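Local coordinates for protein Cyclo(L-leucyl-L-phenylalanyl) synthase (Streptomyces noursei, PDB 3OQV) that makes cyclodipeptides such as cyclo(L-phenylalanyl-L-leucyl) from two aminoacyl-tRNAs without ATP, a step in the biosynthesis of the antibacterial albonoursin, at residues I204-P207 / I208-F211. Numbering follows the deposited sequence.
Sequences IDTP and ITAF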
loop_
_atom_site.group_PDB
_atom_site.type_symbol
_atom_site.label_atom_id
_atom_site.label_comp_id
_atom_site.label_asym_id
_atom_site.label_seq_id
_atom_site.Cartn_x
_atom_site.Cartn_y
_atom_site.Cartn_z
ATOM N N ILE A 204 -5.013 3.756 10.926
ATOM C CA ILE A 204 -4.823 2.821 12.042
ATOM C C ILE A 204 -5.396 1.454 11.706
ATOM O O ILE A 204 -6.337 1.341 10.924
ATOM C CB ILE A 204 -5.462 3.330 13.374
ATOM C CG1 ILE A 204 -6.991 3.268 13.309
ATOM C CG2 ILE A 204 -4.972 4.742 13.720
ATOM C CD1 ILE A 204 -7.694 3.725 14.584
ATOM N N ASP A 205 -4.831 0.415 12.306
ATOM C CA ASP A 205 -5.422 -0.915 12.242
ATOM C C ASP A 205 -5.188 -1.563 10.880
ATOM O O ASP A 205 -5.803 -2.578 10.556
ATOM C CB ASP A 205 -6.930 -0.859 12.534
ATOM C CG ASP A 205 -7.236 -0.524 13.989
ATOM O OD1 ASP A 205 -6.308 -0.591 14.825
ATOM O OD2 ASP A 205 -8.403 -0.177 14.296
ATOM N N THR A 206 -4.314 -0.974 10.073
ATOM C CA THR A 206 -3.979 -1.587 8.793
ATOM C C THR A 206 -2.672 -2.367 8.880
ATOM O O THR A 206 -1.905 -2.190 9.832
ATOM C CB THR A 206 -3.921 -0.544 7.650
ATOM O OG1 THR A 206 -2.954 0.466 7.962
ATOM C CG2 THR A 206 -5.277 0.110 7.472
ATOM N N PRO A 207 -2.426 -3.260 7.905
ATOM C CA PRO A 207 -1.287 -4.160 8.042
ATOM C C PRO A 207 0.080 -3.470 8.205
ATOM O O PRO A 207 0.959 -4.016 8.866
ATOM C CB PRO A 207 -1.338 -4.974 6.749
ATOM C CG PRO A 207 -2.824 -5.090 6.479
ATOM C CD PRO A 207 -3.367 -3.718 6.862
ATOM N N ILE A 208 0.275 -2.315 7.578
ATOM C CA ILE A 208 1.536 -1.578 7.741
ATOM C C ILE A 208 1.831 -1.259 9.214
ATOM O O ILE A 208 2.992 -1.237 9.630
ATOM C CB ILE A 208 1.570 -0.285 6.901
ATOM C CG1 ILE A 208 2.977 0.330 6.902
ATOM C CG2 ILE A 208 0.550 0.719 7.420
ATOM C CD1 ILE A 208 4.023 -0.501 6.188
ATOM N N THR A 209 0.783 -1.102 10.022
ATOM C CA THR A 209 0.985 -0.794 11.429
ATOM C C THR A 209 1.561 -1.985 12.185
ATOM O O THR A 209 2.233 -1.811 13.201
ATOM C CB THR A 209 -0.299 -0.299 12.122
ATOM O OG1 THR A 209 -1.215 -1.390 12.263
ATOM C CG2 THR A 209 -0.947 0.827 11.312
ATOM N N ALA A 210 1.388 -3.185 11.640
ATOM C CA ALA A 210 2.051 -4.364 12.199
ATOM C C ALA A 210 3.551 -4.368 11.913
ATOM O O ALA A 210 4.354 -4.674 12.793
ATOM C CB ALA A 210 1.390 -5.654 11.691
ATOM N N PHE A 211 3.935 -3.958 10.706
ATOM C CA PHE A 211 5.344 -3.734 10.386
ATOM C C PHE A 211 5.953 -2.663 11.293
ATOM O O PHE A 211 7.058 -2.826 11.815
ATOM C CB PHE A 211 5.506 -3.345 8.906
ATOM C CG PHE A 211 6.916 -3.011 8.515
ATOM C CD1 PHE A 211 7.835 -4.015 8.243
ATOM C CD2 PHE A 211 7.338 -1.691 8.467
ATOM C CE1 PHE A 211 9.151 -3.702 7.942
ATOM C CE2 PHE A 211 8.650 -1.375 8.163
ATOM C CZ PHE A 211 9.553 -2.382 7.892
#
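Thr206 and Thr209 meet where the loop after strand 198-202 turns into helix 207-212, and Thr209 N closes the turn by donating to Thr206 O at 2.9 Å. One residue further on, Ala210 N reaches Pro207 O at 2.9 Å, and Phe211 N adds only a weak, long bond to the same oxygen. Both of the stronger backbone bonds run from residue i+3 back to residue i.

Thr206 O also takes the hydroxyl of Thr209, with OG1 at 2.7 Å. The two donors arrive differently. The hydroxyl lies in the carbonyl plane, at a C=O...donor angle of 156°, whereas the amide sits well above that plane. Thr209 OG1 stands between its own backbone N and carbonyl carbon (chi1 71°), which turns the hydroxyl back toward the loop. Its methyl CG2 lies 3.9 Å from Thr206 OG1, and the two side chains cross at about a right angle.

Thr206 OG1 is hydrogen-bonded to His203 O. It also rests 3.6 Å from CG2 of Ile208. With CG1 anti to the backbone N (chi1 -170°), Ile208 sends its longer branch away from the loop; this residue lines the dithiane diol pocket. Thr209 touches Tyr202, a substrate-binding residue by similarity, and Pro207 packs on Ala155 and Val156 of helix 143-158.

A valine in place of Thr209 would remove the hydroxyl, so Thr206 O would probably keep, of the two donors described, only the tilted amide and lose its in-plane partner.

One carbonyl thus holds both the amide and the hydroxyl of Thr209, fixing the turn that leads from the loop into the helix, beside the pocket of this Rossmann-fold enzyme.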